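Local coordinates for protein RNA polymerase sigma-H factor (Fusobacterium nucleatum subsp. nucleatum, PDB 3MZY) that probably acts as a sigma-70-family initiation factor that directs RNA polymerase to specific initiation sites and is then released, at residues 10-15 with 97-102; 16-21 with 31-36; 111-116 with 142-147; 5-10 with 39-44; 35-40 with 119-124. All blocks are in the same frame, centred on the assembly; numbering follows the deposited sequence.

Interaction 1. Residues 10-15 with 97-102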
# COMPACT_ATOMS: atom_id res chain seq x y z
N GLU A 10 -7.24 -0.61 5.89
CA GLU A 10 -6.08 -0.45 6.75
C GLU A 10 -4.77 -0.73 6.02
O GLU A 10 -3.82 0.05 6.13
CB GLU A 10 -6.24 -1.32 8.01
CG GLU A 10 -7.15 -0.67 9.08
CD GLU A 10 -8.67 -0.81 8.80
OE1 GLU A 10 -9.08 -1.63 7.94
OE2 GLU A 10 -9.45 -0.11 9.47
N GLY A 11 -4.76 -1.82 5.25
CA GLY A 11 -3.67 -2.18 4.33
C GLY A 11 -3.23 -1.04 3.44
O GLY A 11 -2.05 -0.66 3.43
N ILE A 12 -4.20 -0.47 2.73
CA ILE A 12 -3.99 0.67 1.88
C ILE A 12 -3.41 1.84 2.65
O ILE A 12 -2.45 2.47 2.18
CB ILE A 12 -5.31 1.12 1.20
CG1 ILE A 12 -5.91 -0.04 0.39
CG2 ILE A 12 -5.07 2.35 0.34
CD1 ILE A 12 -7.18 0.30 -0.37
N LEU A 13 -3.98 2.15 3.81
CA LEU A 13 -3.47 3.25 4.63
C LEU A 13 -2.00 2.98 4.93
O LEU A 13 -1.14 3.85 4.70
CB LEU A 13 -4.26 3.36 5.94
CG LEU A 13 -4.47 4.70 6.66
CD1 LEU A 13 -4.39 4.47 8.17
CD2 LEU A 13 -3.49 5.82 6.24
N GLY A 14 -1.73 1.77 5.45
CA GLY A 14 -0.37 1.29 5.74
C GLY A 14 0.58 1.54 4.58
O GLY A 14 1.68 2.06 4.79
N LEU A 15 0.13 1.23 3.37
CA LEU A 15 0.94 1.39 2.18
C LEU A 15 1.21 2.86 1.86
O LEU A 15 2.35 3.22 1.55
CB LEU A 15 0.29 0.69 0.97
CG LEU A 15 0.91 0.92 -0.42
CD1 LEU A 15 2.27 0.27 -0.56
CD2 LEU A 15 0.00 0.43 -1.54
N GLU A 97 -11.12 9.64 2.29
CA GLU A 97 -11.11 10.09 0.90
C GLU A 97 -9.81 9.77 0.18
O GLU A 97 -9.83 9.36 -0.99
CB GLU A 97 -11.40 11.59 0.79
CG GLU A 97 -12.17 11.92 -0.47
CD GLU A 97 -11.89 13.31 -1.02
OE1 GLU A 97 -12.82 13.87 -1.64
OE2 GLU A 97 -10.75 13.82 -0.85
N GLU A 98 -8.68 9.97 0.85
CA GLU A 98 -7.38 9.63 0.29
C GLU A 98 -7.27 8.13 -0.01
O GLU A 98 -6.74 7.74 -1.06
CB GLU A 98 -6.24 10.09 1.19
CG GLU A 98 -4.97 10.36 0.44
CD GLU A 98 -3.76 10.59 1.35
OE1 GLU A 98 -2.63 10.28 0.90
OE2 GLU A 98 -3.94 11.07 2.49
N ILE A 99 -7.81 7.30 0.88
CA ILE A 99 -7.85 5.88 0.66
C ILE A 99 -8.71 5.55 -0.56
O ILE A 99 -8.32 4.70 -1.40
CB ILE A 99 -8.35 5.12 1.92
CG1 ILE A 99 -7.31 5.27 3.05
CG2 ILE A 99 -8.64 3.65 1.59
CD1 ILE A 99 -7.80 4.84 4.43
N GLU A 100 -9.85 6.22 -0.67
CA GLU A 100 -10.74 6.00 -1.79
C GLU A 100 -10.13 6.49 -3.10
O GLU A 100 -10.19 5.78 -4.11
CB GLU A 100 -12.09 6.66 -1.51
CG GLU A 100 -13.29 5.82 -1.92
CD GLU A 100 -13.38 4.48 -1.16
OE1 GLU A 100 -13.04 4.43 0.04
OE2 GLU A 100 -13.80 3.49 -1.78
N GLU A 101 -9.54 7.69 -3.10
CA GLU A 101 -8.86 8.20 -4.30
C GLU A 101 -7.79 7.21 -4.78
O GLU A 101 -7.67 6.95 -5.97
CB GLU A 101 -8.23 9.58 -4.06
CG GLU A 101 -9.19 10.76 -3.88
CD GLU A 101 -10.11 10.99 -5.07
OE1 GLU A 101 -9.90 11.96 -5.83
OE2 GLU A 101 -11.04 10.17 -5.24
N PHE A 102 -7.03 6.63 -3.84
CA PHE A 102 -6.02 5.65 -4.21
C PHE A 102 -6.62 4.40 -4.86
O PHE A 102 -6.10 3.92 -5.87
CB PHE A 102 -5.16 5.24 -3.03
CG PHE A 102 -4.11 4.23 -3.38
CD1 PHE A 102 -2.90 4.63 -3.95
CD2 PHE A 102 -4.33 2.86 -3.18
CE1 PHE A 102 -1.92 3.70 -4.29
CE2 PHE A 102 -3.36 1.92 -3.51
CZ PHE A 102 -2.15 2.34 -4.07

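Interaction 2. Residues 16-21 with 31-36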
# COMPACT_ATOMS: atom_id res chain seq x y z
N LEU A 16 0.16 3.68 1.91
CA LEU A 16 0.25 5.11 1.70
C LEU A 16 1.21 5.76 2.69
O LEU A 16 1.91 6.72 2.35
CB LEU A 16 -1.14 5.74 1.84
CG LEU A 16 -1.91 6.24 0.62
CD1 LEU A 16 -1.53 5.52 -0.67
CD2 LEU A 16 -3.41 6.12 0.89
N LYS A 17 1.22 5.24 3.91
CA LYS A 17 2.16 5.65 4.95
C LYS A 17 3.56 5.22 4.57
O LYS A 17 4.49 6.01 4.64
CB LYS A 17 1.78 5.03 6.30
CG LYS A 17 0.77 5.84 7.10
CD LYS A 17 0.69 5.36 8.54
CE LYS A 17 -0.54 5.90 9.23
NZ LYS A 17 -0.52 5.57 10.68
N ALA A 18 3.70 3.95 4.16
CA ALA A 18 4.96 3.42 3.68
C ALA A 18 5.59 4.37 2.65
O ALA A 18 6.75 4.75 2.78
CB ALA A 18 4.76 2.04 3.08
N ILE A 19 4.79 4.74 1.66
CA ILE A 19 5.21 5.58 0.55
C ILE A 19 5.61 6.99 1.00
O ILE A 19 6.62 7.52 0.55
CB ILE A 19 4.09 5.68 -0.52
CG1 ILE A 19 3.79 4.30 -1.12
CG2 ILE A 19 4.45 6.70 -1.63
CD1 ILE A 19 2.46 4.24 -1.87
N LYS A 20 4.80 7.58 1.88
CA LYS A 20 5.00 8.95 2.33
C LYS A 20 6.23 9.09 3.23
O LYS A 20 6.86 10.15 3.26
CB LYS A 20 3.76 9.46 3.06
N PHE A 21 6.58 8.01 3.94
CA PHE A 21 7.59 8.07 5.01
C PHE A 21 8.90 7.31 4.76
O PHE A 21 9.78 7.30 5.62
CB PHE A 21 6.97 7.65 6.35
CG PHE A 21 6.10 8.71 6.98
CD1 PHE A 21 6.66 9.68 7.81
CD2 PHE A 21 4.73 8.73 6.75
CE1 PHE A 21 5.86 10.66 8.41
CE2 PHE A 21 3.91 9.70 7.34
CZ PHE A 21 4.48 10.67 8.16
N SER A 31 10.31 -4.30 2.31
CA SER A 31 10.20 -4.63 3.73
C SER A 31 9.60 -3.48 4.55
O SER A 31 8.93 -3.70 5.55
CB SER A 31 11.53 -5.10 4.31
OG SER A 31 12.59 -4.27 3.89
N PHE A 32 9.82 -2.25 4.11
CA PHE A 32 9.22 -1.12 4.83
C PHE A 32 7.71 -1.13 4.64
O PHE A 32 6.95 -0.91 5.59
CB PHE A 32 9.85 0.24 4.45
CG PHE A 32 9.32 1.41 5.27
CD1 PHE A 32 9.59 1.49 6.65
CD2 PHE A 32 8.53 2.41 4.68
CE1 PHE A 32 9.09 2.56 7.42
CE2 PHE A 32 8.04 3.48 5.44
CZ PHE A 32 8.32 3.55 6.82
N ALA A 33 7.28 -1.43 3.43
CA ALA A 33 5.86 -1.51 3.13
C ALA A 33 5.19 -2.61 3.96
O ALA A 33 4.12 -2.39 4.55
CB ALA A 33 5.64 -1.73 1.64
N PHE A 34 5.86 -3.76 4.03
CA PHE A 34 5.37 -4.94 4.74
C PHE A 34 5.19 -4.59 6.22
O PHE A 34 4.14 -4.87 6.81
CB PHE A 34 6.36 -6.10 4.50
CG PHE A 34 6.10 -7.34 5.35
CD1 PHE A 34 5.02 -8.18 5.09
CD2 PHE A 34 6.99 -7.68 6.38
CE1 PHE A 34 4.82 -9.36 5.88
CE2 PHE A 34 6.79 -8.84 7.16
CZ PHE A 34 5.71 -9.67 6.91
N LEU A 35 6.19 -3.94 6.79
CA LEU A 35 6.09 -3.40 8.15
C LEU A 35 4.89 -2.46 8.39
O LEU A 35 4.04 -2.76 9.25
CB LEU A 35 7.41 -2.72 8.54
CG LEU A 35 8.37 -3.43 9.49
CD1 LEU A 35 8.47 -2.66 10.81
CD2 LEU A 35 8.05 -4.95 9.74
N CYS A 36 4.80 -1.36 7.62
CA CYS A 36 3.71 -0.39 7.77
C CYS A 36 2.36 -1.02 7.58
O CYS A 36 1.42 -0.73 8.33
CB CYS A 36 3.86 0.80 6.82
SG CYS A 36 5.37 1.74 7.12

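Interaction 3. Residues 111-116 with 142-147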
# COMPACT_ATOMS: atom_id res chain seq x y z
N SER A 111 -1.29 -1.91 -14.18
CA SER A 111 -1.37 -3.11 -15.00
C SER A 111 -2.13 -4.24 -14.23
O SER A 111 -2.37 -4.14 -13.01
CB SER A 111 0.05 -3.57 -15.35
OG SER A 111 0.68 -4.17 -14.21
N LYS A 112 -2.51 -5.29 -14.93
CA LYS A 112 -3.05 -6.48 -14.28
C LYS A 112 -2.04 -7.08 -13.25
O LYS A 112 -2.42 -7.42 -12.13
CB LYS A 112 -3.43 -7.53 -15.32
CG LYS A 112 -4.20 -8.70 -14.76
CD LYS A 112 -3.88 -9.98 -15.51
CE LYS A 112 -4.85 -11.06 -15.13
NZ LYS A 112 -4.34 -12.39 -15.56
N PHE A 113 -0.77 -7.17 -13.65
CA PHE A 113 0.31 -7.64 -12.76
C PHE A 113 0.45 -6.75 -11.51
O PHE A 113 0.45 -7.25 -10.39
CB PHE A 113 1.65 -7.72 -13.55
CG PHE A 113 2.77 -8.41 -12.80
CD1 PHE A 113 2.51 -9.36 -11.80
CD2 PHE A 113 4.10 -8.13 -13.13
CE1 PHE A 113 3.55 -10.01 -11.11
CE2 PHE A 113 5.16 -8.78 -12.47
CZ PHE A 113 4.88 -9.72 -11.44
N GLU A 114 0.53 -5.44 -11.72
CA GLU A 114 0.58 -4.49 -10.61
C GLU A 114 -0.62 -4.62 -9.66
O GLU A 114 -0.45 -4.57 -8.43
CB GLU A 114 0.70 -3.06 -11.14
CG GLU A 114 2.07 -2.74 -11.69
CD GLU A 114 2.09 -1.49 -12.58
OE1 GLU A 114 1.00 -0.97 -12.93
OE2 GLU A 114 3.21 -1.04 -12.95
N LYS A 115 -1.81 -4.84 -10.22
CA LYS A 115 -3.01 -5.06 -9.41
C LYS A 115 -2.96 -6.37 -8.62
O LYS A 115 -3.43 -6.44 -7.47
CB LYS A 115 -4.26 -5.05 -10.28
CG LYS A 115 -4.66 -3.67 -10.78
CD LYS A 115 -5.65 -3.84 -11.90
CE LYS A 115 -6.36 -2.58 -12.19
NZ LYS A 115 -7.18 -2.70 -13.44
N GLU A 116 -2.41 -7.42 -9.24
CA GLU A 116 -2.33 -8.73 -8.60
C GLU A 116 -1.40 -8.63 -7.39
O GLU A 116 -1.71 -9.17 -6.34
CB GLU A 116 -1.80 -9.79 -9.58
CG GLU A 116 -2.82 -10.34 -10.55
CD GLU A 116 -2.20 -11.31 -11.56
OE1 GLU A 116 -2.84 -12.34 -11.89
OE2 GLU A 116 -1.05 -11.05 -12.04
N ASP A 142 9.54 -7.59 -6.56
CA ASP A 142 10.19 -6.46 -5.97
C ASP A 142 10.11 -5.23 -6.88
O ASP A 142 9.85 -4.13 -6.41
CB ASP A 142 11.64 -6.80 -5.69
CG ASP A 142 12.36 -5.72 -4.95
OD1 ASP A 142 12.08 -5.55 -3.74
OD2 ASP A 142 13.20 -5.04 -5.57
N ASN A 143 10.34 -5.45 -8.17
CA ASN A 143 10.30 -4.39 -9.16
C ASN A 143 8.90 -3.84 -9.37
O ASN A 143 8.73 -2.65 -9.71
CB ASN A 143 10.88 -4.89 -10.49
CG ASN A 143 12.39 -5.05 -10.46
OD1 ASN A 143 13.08 -4.45 -9.63
ND2 ASN A 143 12.91 -5.83 -11.39
N THR A 144 7.91 -4.71 -9.20
CA THR A 144 6.50 -4.35 -9.30
C THR A 144 6.06 -3.47 -8.12
O THR A 144 5.43 -2.44 -8.30
CB THR A 144 5.60 -5.60 -9.40
OG1 THR A 144 5.90 -6.27 -10.62
CG2 THR A 144 4.10 -5.24 -9.37
N ILE A 145 6.40 -3.90 -6.91
CA ILE A 145 6.17 -3.12 -5.70
C ILE A 145 6.81 -1.74 -5.86
O ILE A 145 6.27 -0.74 -5.40
CB ILE A 145 6.76 -3.83 -4.47
CG1 ILE A 145 5.92 -5.07 -4.13
CG2 ILE A 145 6.87 -2.88 -3.28
CD1 ILE A 145 6.48 -5.94 -3.00
N GLN A 146 7.94 -1.71 -6.55
CA GLN A 146 8.71 -0.50 -6.71
C GLN A 146 8.03 0.42 -7.73
O GLN A 146 8.02 1.64 -7.56
CB GLN A 146 10.13 -0.84 -7.15
CG GLN A 146 11.10 0.33 -7.11
CD GLN A 146 11.64 0.58 -5.71
OE1 GLN A 146 11.75 -0.35 -4.90
NE2 GLN A 146 11.97 1.84 -5.41
N ARG A 147 7.45 -0.17 -8.77
CA ARG A 147 6.65 0.58 -9.75
C ARG A 147 5.38 1.11 -9.12
O ARG A 147 4.98 2.24 -9.40
CB ARG A 147 6.25 -0.28 -10.95
CG ARG A 147 7.32 -0.46 -11.98
CD ARG A 147 6.69 -0.91 -13.30
NE ARG A 147 5.81 -2.07 -13.17
CZ ARG A 147 6.23 -3.32 -12.94
NH1 ARG A 147 7.53 -3.55 -12.80
NH2 ARG A 147 5.36 -4.33 -12.84
O HOH W 1 3.12 -4.07 -15.04

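Interaction 4. Residues 5-10 with 39-44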
# COMPACT_ATOMS: atom_id res chain seq x y z
N GLU A 5 -11.90 -7.64 2.62
CA GLU A 5 -12.69 -6.38 2.54
C GLU A 5 -12.37 -5.42 3.70
O GLU A 5 -11.95 -4.28 3.47
CB GLU A 5 -14.20 -6.69 2.50
N ASP A 6 -12.55 -5.91 4.93
CA ASP A 6 -12.52 -5.08 6.14
C ASP A 6 -11.17 -4.42 6.37
O ASP A 6 -11.06 -3.18 6.33
CB ASP A 6 -12.89 -5.93 7.37
CG ASP A 6 -13.19 -7.38 7.02
OD1 ASP A 6 -12.28 -8.04 6.46
OD2 ASP A 6 -14.32 -7.85 7.30
N LEU A 7 -10.15 -5.26 6.59
CA LEU A 7 -8.78 -4.82 6.83
C LEU A 7 -8.13 -4.20 5.60
O LEU A 7 -7.04 -3.64 5.69
CB LEU A 7 -7.93 -6.00 7.32
CG LEU A 7 -8.16 -6.52 8.74
CD1 LEU A 7 -7.66 -7.94 8.88
CD2 LEU A 7 -7.50 -5.61 9.76
N VAL A 8 -8.80 -4.31 4.46
CA VAL A 8 -8.28 -3.78 3.19
C VAL A 8 -8.02 -2.28 3.26
O VAL A 8 -6.99 -1.80 2.80
CB VAL A 8 -9.19 -4.16 1.99
CG1 VAL A 8 -8.83 -3.37 0.74
CG2 VAL A 8 -9.09 -5.64 1.71
N GLN A 9 -8.95 -1.53 3.85
CA GLN A 9 -8.74 -0.10 4.06
C GLN A 9 -7.45 0.16 4.83
O GLN A 9 -6.64 1.00 4.45
CB GLN A 9 -9.94 0.52 4.76
CG GLN A 9 -10.75 1.48 3.88
CD GLN A 9 -11.61 0.78 2.84
OE1 GLN A 9 -11.12 0.04 1.99
NE2 GLN A 9 -12.91 1.04 2.89
N GLU A 10 -7.24 -0.61 5.89
CA GLU A 10 -6.08 -0.45 6.75
C GLU A 10 -4.77 -0.73 6.02
O GLU A 10 -3.82 0.05 6.13
CB GLU A 10 -6.24 -1.32 8.01
CG GLU A 10 -7.15 -0.67 9.08
CD GLU A 10 -8.67 -0.81 8.80
OE1 GLU A 10 -9.08 -1.63 7.94
OE2 GLU A 10 -9.45 -0.11 9.47
N ARG A 39 1.45 -3.18 10.55
CA ARG A 39 1.21 -2.35 11.75
C ARG A 39 -0.22 -1.81 11.68
O ARG A 39 -0.96 -1.90 12.66
CB ARG A 39 2.25 -1.23 11.94
N GLU A 40 -0.62 -1.29 10.51
CA GLU A 40 -1.98 -0.81 10.32
C GLU A 40 -3.05 -1.87 10.50
O GLU A 40 -4.08 -1.61 11.09
CB GLU A 40 -2.17 -0.15 8.95
CG GLU A 40 -1.60 1.23 8.81
CD GLU A 40 -2.02 2.18 9.91
OE1 GLU A 40 -1.12 2.89 10.42
OE2 GLU A 40 -3.21 2.23 10.27
N MSE A 41 -2.81 -3.06 9.98
CA MSE A 41 -3.76 -4.16 10.18
C MSE A 41 -3.91 -4.51 11.65
O MSE A 41 -5.02 -4.68 12.15
CB MSE A 41 -3.33 -5.40 9.42
CG MSE A 41 -3.48 -5.30 7.92
SE MSE A 41 -2.37 -6.63 7.02
CE MSE A 41 -3.04 -8.31 7.82
N ILE A 42 -2.78 -4.63 12.34
CA ILE A 42 -2.76 -4.98 13.75
C ILE A 42 -3.35 -3.90 14.67
O ILE A 42 -4.15 -4.22 15.57
CB ILE A 42 -1.34 -5.37 14.19
CG1 ILE A 42 -1.05 -6.77 13.64
CG2 ILE A 42 -1.24 -5.39 15.69
CD1 ILE A 42 0.30 -6.94 13.17
N SER A 43 -2.98 -2.64 14.42
CA SER A 43 -3.67 -1.48 15.01
C SER A 43 -5.19 -1.60 14.98
O SER A 43 -5.86 -1.31 15.97
CB SER A 43 -3.28 -0.20 14.27
OG SER A 43 -2.36 0.59 15.01
N ALA A 44 -5.74 -2.00 13.84
CA ALA A 44 -7.19 -2.02 13.66
C ALA A 44 -7.81 -3.24 14.33
O ALA A 44 -8.99 -3.22 14.70
CB ALA A 44 -7.56 -1.98 12.19

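Interaction 5. Residues 35-40 with 119-124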
# COMPACT_ATOMS: atom_id res chain seq x y z
N LEU A 35 6.19 -3.94 6.79
CA LEU A 35 6.09 -3.40 8.15
C LEU A 35 4.89 -2.46 8.39
O LEU A 35 4.04 -2.76 9.25
CB LEU A 35 7.41 -2.72 8.54
CG LEU A 35 8.37 -3.43 9.49
CD1 LEU A 35 8.47 -2.66 10.81
CD2 LEU A 35 8.05 -4.95 9.74
N CYS A 36 4.80 -1.36 7.62
CA CYS A 36 3.71 -0.39 7.77
C CYS A 36 2.36 -1.02 7.58
O CYS A 36 1.42 -0.73 8.33
CB CYS A 36 3.86 0.80 6.82
SG CYS A 36 5.37 1.74 7.12
N ILE A 37 2.26 -1.90 6.59
CA ILE A 37 0.99 -2.52 6.26
C ILE A 37 0.49 -3.44 7.37
O ILE A 37 -0.69 -3.42 7.71
CB ILE A 37 1.04 -3.22 4.89
CG1 ILE A 37 1.03 -2.15 3.79
CG2 ILE A 37 -0.12 -4.20 4.76
CD1 ILE A 37 1.67 -2.58 2.46
N ARG A 38 1.39 -4.20 7.98
CA ARG A 38 0.95 -5.07 9.07
C ARG A 38 0.73 -4.30 10.36
O ARG A 38 -0.11 -4.68 11.16
CB ARG A 38 1.88 -6.27 9.24
CG ARG A 38 1.84 -7.22 8.02
CD ARG A 38 2.59 -8.51 8.29
NE ARG A 38 1.95 -9.37 9.29
CZ ARG A 38 0.96 -10.23 9.03
NH1 ARG A 38 0.46 -10.97 10.00
NH2 ARG A 38 0.47 -10.33 7.80
N ARG A 39 1.45 -3.18 10.55
CA ARG A 39 1.21 -2.35 11.75
C ARG A 39 -0.22 -1.81 11.68
O ARG A 39 -0.96 -1.90 12.66
CB ARG A 39 2.25 -1.23 11.94
N GLU A 40 -0.62 -1.29 10.51
CA GLU A 40 -1.98 -0.81 10.32
C GLU A 40 -3.05 -1.87 10.50
O GLU A 40 -4.08 -1.61 11.09
CB GLU A 40 -2.17 -0.15 8.95
CG GLU A 40 -1.60 1.23 8.81
CD GLU A 40 -2.02 2.18 9.91
OE1 GLU A 40 -1.12 2.89 10.42
OE2 GLU A 40 -3.21 2.23 10.27
N THR A 119 -3.00 -6.41 -4.50
CA THR A 119 -3.96 -7.23 -3.77
C THR A 119 -3.32 -7.96 -2.59
O THR A 119 -3.88 -7.99 -1.49
CB THR A 119 -4.64 -8.25 -4.75
OG1 THR A 119 -5.48 -7.52 -5.66
CG2 THR A 119 -5.46 -9.31 -4.01
N TYR A 120 -2.15 -8.55 -2.79
CA TYR A 120 -1.55 -9.32 -1.69
C TYR A 120 -0.73 -8.47 -0.76
O TYR A 120 -0.63 -8.77 0.43
CB TYR A 120 -0.78 -10.53 -2.18
CG TYR A 120 -1.72 -11.48 -2.85
CD1 TYR A 120 -1.82 -11.53 -4.24
CD2 TYR A 120 -2.58 -12.29 -2.07
CE1 TYR A 120 -2.72 -12.40 -4.86
CE2 TYR A 120 -3.49 -13.16 -2.68
CZ TYR A 120 -3.56 -13.21 -4.06
OH TYR A 120 -4.46 -14.06 -4.65
N LEU A 121 -0.17 -7.39 -1.32
CA LEU A 121 0.62 -6.45 -0.58
C LEU A 121 -0.20 -5.81 0.52
O LEU A 121 0.22 -5.78 1.69
CB LEU A 121 1.15 -5.38 -1.52
CG LEU A 121 2.22 -4.42 -0.98
CD1 LEU A 121 3.49 -5.17 -0.54
CD2 LEU A 121 2.53 -3.38 -2.05
N ILE A 122 -1.39 -5.31 0.17
CA ILE A 122 -2.26 -4.65 1.14
C ILE A 122 -2.90 -5.61 2.13
O ILE A 122 -3.48 -5.17 3.12
CB ILE A 122 -3.34 -3.73 0.48
CG1 ILE A 122 -4.43 -4.57 -0.21
CG2 ILE A 122 -2.65 -2.67 -0.40
CD1 ILE A 122 -5.39 -3.82 -1.15
N ARG A 123 -2.79 -6.91 1.88
CA ARG A 123 -3.24 -7.90 2.87
C ARG A 123 -2.07 -8.44 3.72
O ARG A 123 -2.20 -9.46 4.41
CB ARG A 123 -4.01 -9.04 2.19
CG ARG A 123 -5.37 -8.64 1.67
CD ARG A 123 -5.93 -9.67 0.67
NE ARG A 123 -7.31 -9.36 0.28
CZ ARG A 123 -7.69 -8.38 -0.55
NH1 ARG A 123 -6.79 -7.56 -1.10
NH2 ARG A 123 -8.97 -8.21 -0.82
N GLY A 124 -0.91 -7.77 3.64
CA GLY A 124 0.19 -8.02 4.58
C GLY A 124 1.07 -9.21 4.27
O GLY A 124 1.71 -9.79 5.17
O HOH W 2 -1.07 -11.79 5.73

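Interaction 1. Residues 10-15 with 97-102
I12 is the first residue of 10-15 to reach 97-102, and its branch methyl CG2 serves two neighbours at once. CG2 lies anti to the backbone N (CG1, at chi1 -57°, is anti to the carbonyl carbon) and sits 3.6 Å from F102 CD2, also touching I99 CG2 at 4.0 Å. CD1 of I12 also touches that I99 methyl. The F102 ring is approached obliquely. One residue on, L13 uses the root of its side chain: its CB and CG lie against I99 CD1, with CG 4.0 Å from that methyl. I99 therefore divides its two ends between I12 and L13, a role that suits a beta-branched residue. This is a crossing of helices 8-21 and 91-109, whose axes here are nearly perpendicular (91°) and 9.9 Å apart. It joins a helix of sigma-70 region 2 to one that follows the long unmodelled linker. With little parallel overlap, a few bulky apolar side chains do the packing and no hydrogen bond spans the gap. L15 comes last; its CD2 stands 3.8 Å from F102 CZ, the two side chains crossing at about a right angle. F102 also touches L16 of helix 8-21 and W155 of helix 138-159.

Interaction 2. Residues 16-21 with 31-36
F32 reaches across to A18 and F21, and its path shows how the two segments mesh. From CB, which points toward 16-21, chi1 of -175° places CG anti to the backbone N; beyond it the ring lies against A18. CD2 then lies 3.8 Å from A18 CA. The next atom, CE2, approaches A18 O at 3.2 Å, with that oxygen at the ring edge and in its plane, where the aromatic hydrogens carry slight positive charge. At the tip, CZ comes to 4.3 Å from F21 CB. C36 SG lies over one face of the ring, 3.5 Å above the plane and offset toward the rim. These contacts belong to the helical hairpin formed by helices 8-21 and 29-50 in sigma-70 region 2, whose axes here run at 133° and come within 8.5 Å. So close an approach suits small residues at the crossing: A18 CB rests 3.7 Å from A33 CA, and it also meets the CB atoms of A33 and C36. A18 and A33 are buried, and bare methyl groups fill the narrow space between the backbones. K17 begins toward 31-36, but its chain turns off, and NZ forms a salt bridge with E40 farther along helix 29-50.

Interaction 3. Residues 111-116 with 142-147
E114 OE2 is gripped by two cations: R147 NE donates to it at 2.8 Å, and K151 NZ adds a second salt bridge from farther along helix 138-159. The arginine bond reaches the anti lone pair of OE2, on the side away from OE1, and lies close to the guanidinium plane; at 155° it is fairly straight. Carboxylate and guanidinium planes are turned 27° apart. A bend at chi3 places R147 NE where it can face the acid. E114 does double duty. OE1 accepts from S111 N, which comes from above the carboxylate plane, while E114 N donates to S111 OG at 2.8 Å; this reciprocal pair is a capping box that starts the helix beginning at K112. Serine suits that N-cap, since its short hydroxyl can accept from the amide of the first helical turn. Two cations on one buried carboxylate would probably keep it ionised. Alongside, T144 CG2 packs 3.8 Å from E114 CA. T144 OG1 lies 3.2 Å from F113 CE2, approaching the ring obliquely, and bonds to S140 O one turn back. F113 also makes a cation-pi contact with K136. Helix 112-121 crosses helix 138-159 at 95° in these segments, while helix 127-134 comes up against F113 through L134, an arrangement consistent with the helix-turn-helix of sigma region 4.

Interaction 4. Residues 5-10 with 39-44
E10 lies against A44, and the shape of its chain decides how. A turn at chi2 (79°) bends the side chain just past CG, and its closest touch on A44 is by the methylene CG, 3.4 Å from A44 CB, with CD and OE2 each 3.8 Å from the same methyl. An alanine suits this place because the glutamate folds over its small side chain. E40 has a similar bend at chi2 (-51°), but only the base of its chain takes part: E40 CB sits 3.3 Å from E10 O. Its carboxylate goes elsewhere, pairing through OE1 with K17 NZ. That partner probably also tempers the repulsion between the acids, whose OE2 atoms, E10 to E40, are 6.7 Å apart. L7 reaches the backbone of 39-44 with its CD2 methyl, 3.6 Å from M41 O, and the same methyl touches M41 CB at 4.2 Å. M41 is present as selenomethionine. No hydrogen bond joins the two segments, and the contact lies near the surface, where glutamates can pack through their methylenes. It lies at the end of the helical hairpin of sigma-70 region 2 that is away from its connecting turn, joining the start of helix 8-21 to the later half of helix 29-50.

Interaction 5. Residues 35-40 with 119-124
I37 and L121 meet with their side chains crossing at about a right angle, I37 CD1 lying 3.9 Å from L121 CG. The other arm of I37 is CG2, anti to its backbone N; it points at the end of the partner helix, 3.5 Å from L121 O and 3.8 Å from G124 N. A branched apolar chain thus fits against the backbone at L121 and G124. R38 works beside it in a polar way. A bend at chi3 (68°) swings NE round, and NH2 donates to G124 O at 3.0 Å, with an N-H...O angle of 145°. The donor stands above the carbonyl plane, 35° out of it. The same NH2 gives a hydrogen bond to a water that in turn donates to R123 O, so one nitrogen holds G124 O directly and R123 O through the water. Having no side chain, G124 lets R38 approach closely, and its positive phi suits the C-prime position of the Schellman motif that ends helix 112-121, with G124 N bonded to L121 O.

Overall arrangement
Interactions 1 and 5 are buried, interactions 2 and 3 partly so, and interaction 4 lies at the surface. Interactions 2 and 4 join helices 8-21 and 29-50 at different levels of one hairpin, linked by the K17–E40 salt bridge. Interaction 1 brings helix 91-109 to helix 8-21, and interaction 5 sets the end of helix 112-121 against helix 29-50, both tying the hairpin to later helices. Interaction 3, its centre about 21 Å from that of interaction 4, lies on the opposite side of the chain's centre. Chemistry follows place: interactions 1 and 2 rest on apolar packing, 4 on glutamate methylenes and a leucine, 3 on a salt bridge, and 5 on an isoleucine and an arginine bond at a helix end.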